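Local coordinates for glutathione transferase (Lolium rigidum, PDB 6ZB6), which binds S-(p-nitrobenzyl)glutathione and, as a phi-class glutathione transferase, probably conjugates glutathione to electrophilic xenobiotics such as herbicides, at residues F21-E24 against D28-V31; G61-F66 against S72-R77. All coordinates share one frame; numbering follows the deposited sequence.

Contact 1: residues F21-E24 against D28-V31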
ATOM      1  N   PHE A  21       4.522  -2.589  -7.075  1.00 21.76           N
ATOM      2  CA  PHE A  21       5.379  -1.860  -8.003  1.00 23.19           C
ATOM      3  C   PHE A  21       6.285  -2.797  -8.791  1.00 22.16           C
ATOM      4  O   PHE A  21       6.549  -2.541  -9.973  1.00 22.91           O
ATOM      5  CB  PHE A  21       6.148  -0.783  -7.248  1.00 21.60           C
ATOM      6  CG  PHE A  21       5.242   0.279  -6.703  1.00 21.31           C
ATOM      7  CD1 PHE A  21       4.528   1.094  -7.571  1.00 18.23           C
ATOM      8  CD2 PHE A  21       5.033   0.408  -5.333  1.00 18.50           C
ATOM      9  CE1 PHE A  21       3.660   2.060  -7.086  1.00 24.73           C
ATOM     10  CE2 PHE A  21       4.155   1.379  -4.834  1.00 19.93           C
ATOM     11  CZ  PHE A  21       3.470   2.203  -5.707  1.00 17.99           C
ATOM     12  N   LEU A  22       6.720  -3.911  -8.189  1.00 21.71           N
ATOM     13  CA  LEU A  22       7.430  -4.922  -8.963  1.00 20.62           C
ATOM     14  C   LEU A  22       6.580  -5.421 -10.121  1.00 25.17           C
ATOM     15  O   LEU A  22       7.076  -5.602 -11.236  1.00 25.99           O
ATOM     16  CB  LEU A  22       7.844  -6.085  -8.064  1.00 23.98           C
ATOM     17  CG  LEU A  22       9.080  -5.847  -7.183  1.00 21.95           C
ATOM     18  CD1 LEU A  22       9.142  -6.869  -6.050  1.00 20.00           C
ATOM     19  CD2 LEU A  22      10.371  -5.858  -8.029  1.00 22.99           C
ATOM     20  N   GLU A  23       5.288  -5.654  -9.881  1.00 21.92           N
ATOM     21  CA  GLU A  23       4.441  -6.149 -10.955  1.00 19.90           C
ATOM     22  C   GLU A  23       4.176  -5.067 -11.989  1.00 21.48           C
ATOM     23  O   GLU A  23       4.037  -5.374 -13.175  1.00 24.64           O
ATOM     24  CB  GLU A  23       3.125  -6.683 -10.387  1.00 15.87           C
ATOM     25  CG  GLU A  23       3.276  -8.016  -9.693  1.00 24.03           C
ATOM     26  CD  GLU A  23       3.545  -9.145 -10.661  1.00 27.76           C
ATOM     27  OE1 GLU A  23       3.188  -9.013 -11.853  1.00 33.03           O
ATOM     28  OE2 GLU A  23       4.114 -10.173 -10.228  1.00 35.11           O
ATOM     29  N   GLU A  24       4.109  -3.801 -11.564  1.00 19.00           N
ATOM     30  CA  GLU A  24       3.836  -2.725 -12.510  1.00 21.39           C
ATOM     31  C   GLU A  24       4.931  -2.622 -13.567  1.00 29.35           C
ATOM     32  O   GLU A  24       4.648  -2.324 -14.733  1.00 26.59           O
ATOM     33  CB  GLU A  24       3.672  -1.394 -11.772  1.00 20.07           C
ATOM     34  CG  GLU A  24       2.307  -1.241 -11.063  1.00 25.32           C
ATOM     35  CD  GLU A  24       1.140  -0.927 -12.007  1.00 30.82           C
ATOM     36  OE1 GLU A  24       1.367  -0.489 -13.155  1.00 31.43           O
ATOM     37  OE2 GLU A  24      -0.026  -1.102 -11.590  1.00 26.93           O
ATOM     38  N   ASP A  28      11.111  -9.621 -12.393  1.00 31.20           N
ATOM     39  CA  ASP A  28      11.148 -10.870 -11.647  1.00 30.06           C
ATOM     40  C   ASP A  28      11.510 -10.599 -10.190  1.00 31.46           C
ATOM     41  O   ASP A  28      12.266  -9.674  -9.874  1.00 27.93           O
ATOM     42  CB  ASP A  28      12.165 -11.836 -12.257  1.00 29.66           C
ATOM     43  CG  ASP A  28      11.711 -12.413 -13.586  1.00 29.58           C
ATOM     44  OD1 ASP A  28      10.661 -11.984 -14.124  1.00 27.71           O
ATOM     45  OD2 ASP A  28      12.421 -13.303 -14.095  1.00 33.29           O
ATOM     46  N   TYR A  29      10.964 -11.420  -9.295  1.00 22.17           N
ATOM     47  CA  TYR A  29      11.255 -11.259  -7.878  1.00 21.00           C
ATOM     48  C   TYR A  29      10.929 -12.539  -7.131  1.00 23.85           C
ATOM     49  O   TYR A  29      10.175 -13.397  -7.605  1.00 29.09           O
ATOM     50  CB  TYR A  29      10.478 -10.091  -7.263  1.00 17.70           C
ATOM     51  CG  TYR A  29       8.969 -10.239  -7.371  1.00 22.02           C
ATOM     52  CD1 TYR A  29       8.299  -9.869  -8.522  1.00 24.62           C
ATOM     53  CD2 TYR A  29       8.226 -10.736  -6.311  1.00 24.53           C
ATOM     54  CE1 TYR A  29       6.913 -10.002  -8.625  1.00 26.99           C
ATOM     55  CE2 TYR A  29       6.846 -10.870  -6.398  1.00 25.74           C
ATOM     56  CZ  TYR A  29       6.199 -10.504  -7.557  1.00 27.82           C
ATOM     57  OH  TYR A  29       4.832 -10.633  -7.653  1.00 27.26           O
ATOM     58  N   GLU A  30      11.502 -12.634  -5.941  1.00 25.24           N
ATOM     59  CA  GLU A  30      11.304 -13.749  -5.032  1.00 31.39           C
ATOM     60  C   GLU A  30      10.721 -13.204  -3.737  1.00 29.08           C
ATOM     61  O   GLU A  30      11.243 -12.236  -3.180  1.00 24.52           O
ATOM     62  CB  GLU A  30      12.635 -14.475  -4.766  1.00 27.90           C
ATOM     63  CG  GLU A  30      12.559 -15.473  -3.628  1.00 24.39           C
ATOM     64  CD  GLU A  30      13.878 -16.167  -3.344  1.00 30.01           C
ATOM     65  OE1 GLU A  30      14.909 -15.814  -3.967  1.00 28.71           O
ATOM     66  OE2 GLU A  30      13.872 -17.086  -2.498  1.00 33.33           O
ATOM     67  N   VAL A  31       9.634 -13.804  -3.272  1.00 24.46           N
ATOM     68  CA  VAL A  31       9.033 -13.449  -1.990  1.00 23.23           C
ATOM     69  C   VAL A  31       9.506 -14.471  -0.973  1.00 22.72           C
ATOM     70  O   VAL A  31       9.229 -15.664  -1.126  1.00 26.30           O
ATOM     71  CB  VAL A  31       7.496 -13.444  -2.071  1.00 26.10           C
ATOM     72  CG1 VAL A  31       6.916 -13.077  -0.714  1.00 27.59           C
ATOM     73  CG2 VAL A  31       7.029 -12.480  -3.139  1.00 22.53           C
TER

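Contact 2: residues G61-F66 against S72-R77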
ATOM      1  N   GLY A  61      21.216  -8.217  -5.038  1.00 31.26           N
ATOM      2  CA  GLY A  61      22.646  -8.482  -4.989  1.00 38.09           C
ATOM      3  C   GLY A  61      23.198  -8.194  -3.612  1.00 34.31           C
ATOM      4  O   GLY A  61      22.738  -8.775  -2.625  1.00 32.54           O
ATOM      5  N   ASP A  62      24.159  -7.279  -3.518  1.00 29.38           N
ATOM      6  CA  ASP A  62      24.725  -6.909  -2.230  1.00 33.31           C
ATOM      7  C   ASP A  62      24.008  -5.735  -1.585  1.00 34.91           C
ATOM      8  O   ASP A  62      24.363  -5.353  -0.468  1.00 37.55           O
ATOM      9  CB  ASP A  62      26.213  -6.574  -2.384  1.00 48.38           C
ATOM     10  CG  ASP A  62      27.047  -7.790  -2.732  1.00 68.05           C
ATOM     11  OD1 ASP A  62      28.223  -7.609  -3.124  1.00 78.22           O
ATOM     12  OD2 ASP A  62      26.527  -8.924  -2.614  1.00 72.36           O
ATOM     13  N   LEU A  63      23.021  -5.149  -2.255  1.00 24.59           N
ATOM     14  CA  LEU A  63      22.276  -4.027  -1.705  1.00 25.48           C
ATOM     15  C   LEU A  63      21.138  -4.549  -0.841  1.00 29.59           C
ATOM     16  O   LEU A  63      20.337  -5.371  -1.301  1.00 23.76           O
ATOM     17  CB  LEU A  63      21.723  -3.152  -2.829  1.00 25.60           C
ATOM     18  CG  LEU A  63      20.917  -1.929  -2.408  1.00 23.23           C
ATOM     19  CD1 LEU A  63      21.838  -0.894  -1.771  1.00 25.15           C
ATOM     20  CD2 LEU A  63      20.203  -1.326  -3.607  1.00 23.37           C
ATOM     21  N   LEU A  64      21.084  -4.090   0.407  1.00 25.96           N
ATOM     22  CA  LEU A  64      19.986  -4.371   1.323  1.00 27.16           C
ATOM     23  C   LEU A  64      19.226  -3.080   1.560  1.00 25.74           C
ATOM     24  O   LEU A  64      19.841  -2.043   1.818  1.00 22.19           O
ATOM     25  CB  LEU A  64      20.488  -4.924   2.663  1.00 21.30           C
ATOM     26  CG  LEU A  64      21.114  -6.321   2.657  1.00 30.06           C
ATOM     27  CD1 LEU A  64      21.773  -6.625   3.997  1.00 33.85           C
ATOM     28  CD2 LEU A  64      20.040  -7.357   2.325  1.00 38.66           C
ATOM     29  N   LEU A  65      17.898  -3.136   1.452  1.00 20.17           N
ATOM     30  CA  LEU A  65      17.061  -1.978   1.702  1.00 21.08           C
ATOM     31  C   LEU A  65      15.933  -2.381   2.635  1.00 23.21           C
ATOM     32  O   LEU A  65      15.614  -3.562   2.796  1.00 20.61           O
ATOM     33  CB  LEU A  65      16.467  -1.393   0.400  1.00 20.61           C
ATOM     34  CG  LEU A  65      17.419  -0.964  -0.726  1.00 24.37           C
ATOM     35  CD1 LEU A  65      16.630  -0.599  -1.981  1.00 18.08           C
ATOM     36  CD2 LEU A  65      18.327   0.210  -0.295  1.00 19.28           C
ATOM     37  N   PHE A  66      15.348  -1.379   3.274  1.00 20.59           N
ATOM     38  CA  PHE A  66      14.102  -1.563   3.998  1.00 19.11           C
ATOM     39  C   PHE A  66      13.324  -0.263   3.854  1.00 23.04           C
ATOM     40  O   PHE A  66      13.770   0.666   3.170  1.00 21.27           O
ATOM     41  CB  PHE A  66      14.361  -1.976   5.454  1.00 17.78           C
ATOM     42  CG  PHE A  66      15.129  -0.955   6.261  1.00 21.79           C
ATOM     43  CD1 PHE A  66      16.519  -0.928   6.239  1.00 21.97           C
ATOM     44  CD2 PHE A  66      14.459  -0.047   7.068  1.00 20.77           C
ATOM     45  CE1 PHE A  66      17.225   0.010   6.992  1.00 19.88           C
ATOM     46  CE2 PHE A  66      15.149   0.883   7.807  1.00 24.53           C
ATOM     47  CZ  PHE A  66      16.538   0.912   7.783  1.00 19.72           C
ATOM     48  N   SER A  72      10.277   0.624  -2.994  1.00 22.16           N
ATOM     49  CA  SER A  72       9.443   0.737  -4.182  1.00 22.74           C
ATOM     50  C   SER A  72      10.026   1.722  -5.185  1.00 20.92           C
ATOM     51  O   SER A  72      10.014   1.463  -6.393  1.00 20.95           O
ATOM     52  CB  SER A  72       8.022   1.160  -3.797  1.00 20.05           C
ATOM     53  OG  SER A  72       7.399   0.171  -2.993  1.00 16.94           O
ATOM     54  N   LYS A  73      10.518   2.871  -4.711  1.00 22.31           N
ATOM     55  CA  LYS A  73      11.104   3.831  -5.643  1.00 22.89           C
ATOM     56  C   LYS A  73      12.371   3.277  -6.282  1.00 19.46           C
ATOM     57  O   LYS A  73      12.635   3.528  -7.466  1.00 22.09           O
ATOM     58  CB  LYS A  73      11.371   5.166  -4.939  1.00 24.04           C
ATOM     59  CG  LYS A  73      10.074   5.927  -4.642  1.00 20.58           C
ATOM     60  CD  LYS A  73      10.335   7.363  -4.183  1.00 21.17           C
ATOM     61  CE  LYS A  73      10.870   7.369  -2.749  1.00 24.75           C
ATOM     62  NZ  LYS A  73      10.871   8.731  -2.120  1.00 26.81           N
ATOM     63  N   TYR A  74      13.161   2.506  -5.529  1.00 19.75           N
ATOM     64  CA  TYR A  74      14.337   1.876  -6.129  1.00 15.96           C
ATOM     65  C   TYR A  74      13.929   0.925  -7.250  1.00 22.63           C
ATOM     66  O   TYR A  74      14.560   0.888  -8.312  1.00 19.52           O
ATOM     67  CB  TYR A  74      15.133   1.128  -5.061  1.00 21.34           C
ATOM     68  CG  TYR A  74      16.260   0.291  -5.622  1.00 22.84           C
ATOM     69  CD1 TYR A  74      17.510   0.859  -5.873  1.00 22.67           C
ATOM     70  CD2 TYR A  74      16.081  -1.060  -5.910  1.00 23.05           C
ATOM     71  CE1 TYR A  74      18.541   0.106  -6.391  1.00 20.94           C
ATOM     72  CE2 TYR A  74      17.118  -1.827  -6.432  1.00 20.67           C
ATOM     73  CZ  TYR A  74      18.345  -1.237  -6.659  1.00 26.47           C
ATOM     74  OH  TYR A  74      19.379  -1.983  -7.171  1.00 27.97           O
ATOM     75  N   VAL A  75      12.874   0.142  -7.024  1.00 20.81           N
ATOM     76  CA  VAL A  75      12.373  -0.756  -8.065  1.00 20.97           C
ATOM     77  C   VAL A  75      11.947   0.032  -9.297  1.00 15.46           C
ATOM     78  O   VAL A  75      12.305  -0.311 -10.434  1.00 23.47           O
ATOM     79  CB  VAL A  75      11.211  -1.606  -7.517  1.00 19.46           C
ATOM     80  CG1 VAL A  75      10.399  -2.189  -8.671  1.00 22.78           C
ATOM     81  CG2 VAL A  75      11.750  -2.701  -6.614  1.00 22.73           C
ATOM     82  N   LEU A  76      11.168   1.095  -9.094  1.00 18.17           N
ATOM     83  CA  LEU A  76      10.653   1.867 -10.222  1.00 19.45           C
ATOM     84  C   LEU A  76      11.777   2.493 -11.034  1.00 29.39           C
ATOM     85  O   LEU A  76      11.696   2.565 -12.270  1.00 24.96           O
ATOM     86  CB  LEU A  76       9.700   2.941  -9.717  1.00 24.42           C
ATOM     87  CG  LEU A  76       8.410   2.356  -9.120  1.00 23.98           C
ATOM     88  CD1 LEU A  76       7.582   3.455  -8.496  1.00 20.99           C
ATOM     89  CD2 LEU A  76       7.624   1.570 -10.164  1.00 26.29           C
ATOM     90  N   ARG A  77      12.834   2.952 -10.359  1.00 23.80           N
ATOM     91  CA  ARG A  77      13.952   3.563 -11.068  1.00 23.62           C
ATOM     92  C   ARG A  77      14.813   2.517 -11.755  1.00 25.60           C
ATOM     93  O   ARG A  77      15.186   2.685 -12.925  1.00 28.50           O
ATOM     94  CB  ARG A  77      14.790   4.397 -10.097  1.00 28.26           C
ATOM     95  CG  ARG A  77      14.097   5.661  -9.624  1.00 25.01           C
ATOM     96  CD  ARG A  77      14.812   6.264  -8.416  1.00 24.80           C
ATOM     97  NE  ARG A  77      14.032   7.373  -7.881  1.00 28.47           N
ATOM     98  CZ  ARG A  77      14.035   7.758  -6.608  1.00 29.67           C
ATOM     99  NH1 ARG A  77      14.804   7.133  -5.724  1.00 23.02           N
ATOM    100  NH2 ARG A  77      13.271   8.778  -6.225  1.00 27.98           N
TER

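Contact 1: residues F21-E24 against D28-V31
Tyr-29 meets Leu-22 and Glu-23 where the end of helix 13-24 faces the start of strand 29-32, in the second half of the beta-alpha-beta unit that opens the thioredoxin-like N-terminal domain of a glutathione transferase. The unit runs from strand 4-7 through the helix to a parallel edge strand; three residues separate the two segments, and the last helical turn packs on the start of the strand. Walking along 28-31, Asp-28 comes first, pointing away from the helix and touching Pro-3. Tyr-29 then turns inward and carries the strand's side of the contact. Its CG lies between the backbone N and the carbonyl carbon (chi1 60°), a placement that sends the ring back across the end of the helix. Over one face sits Leu-22, whose CD1 makes a CH-pi contact 4.1 Å from the centroid of the Tyr-29 ring and 29° off the normal. The methyl is displaced toward the root of the ring, with Leu-22 CD1 3.6 Å from Tyr-29 CG. Leu-22 CB lies over the same face, 3.8 Å from Tyr-29 CD1. Glu-30 points away from the helix, while its backbone pairs with Val-4 and Val-6 and so ties the strand into the sheet. Val-31 closes the segment with CG2 at the edge of the Tyr-29 ring, in its plane. Ile-210 of helix 205-214 touches both Tyr-29 and Glu-23, and Lys-209 makes a long, weak ion pair with Glu-23. The glutamate chain is bent at chi2, which brings its carboxylate to the ring edge with the two planes 79° apart. There Tyr-29 OH donates a hydrogen bond of 2.7 Å to the anti lone pair of Glu-23 OE2.

Contact 2: residues G61-F66 against S72-R77
Tyr-74 reaches from helix 68-78 to Leu-65 and Leu-63 on strand 63-66, and its side chain can be followed atom by atom from helix to strand. CB leaves the helix toward the strand and at once touches Leu-65, whose CD1 lies 3.8 Å from Tyr-74 CB. With CG set trans to the backbone nitrogen (chi1 172°), the ring extends outward from the helix instead of folding back along it. Tyr-74 CG is the next atom to meet Leu-65 CD1, again at 3.8 Å, and CD2 of the ring follows at 4.0 Å from that same methyl. The two side chains cross at about a right angle, and the methyl makes an off-centre CH-pi contact, 4.2 Å from the centroid of the Tyr-74 ring. Farther out the partner changes. Leu-63 arrives from the opposite direction, and its CD2 lies 3.5 Å from Tyr-74 CE1 and 3.6 Å from Tyr-74 CZ, an oblique approach to the outer half of the ring. Two leucines two residues apart, both directed toward the helix as alternation along a strand requires, thus divide one tyrosine between its root and its far end. Leu-63 CD2 also lies 3.7 Å from Tyr-74 OH, but the polar partner of that oxygen is Asp-60: a hydrogen bond to OD2 there links the ring to the end of strand 57-60, just ahead of the hairpin turn. The interface is small and lies near the protein surface, with hydrocarbon meeting hydrocarbon between the strand and the helix. Such packing of the last hairpin strand under the helix that follows it belongs to the beta-beta-alpha half of the thioredoxin-like fold in the N-terminal domain of glutathione transferases.

In the fold
Contact 1 closes before contact 2 opens along the chain, and their centres lie 11 Å apart, within the same glutathione transferase N-terminal domain. Each joins a helix to an outermost strand of the four-stranded mixed sheet: 29-32 at one border, 63-66 at the other, with 4-7 and 57-60 between. The helices meet directly, with Leu-22 CD2 3.7 Å from Val-75 CG2 and Phe-21 CD2 3.3 Å from Ser-72 OG. Helices 13-24 and 68-78 thus pack side by side, and through them the two halves of the thioredoxin-like fold meet. Bound S-(p-nitrobenzyl)glutathione lies about 13 Å from the Leu-22 side chain and about 10 Å from that of Leu-65.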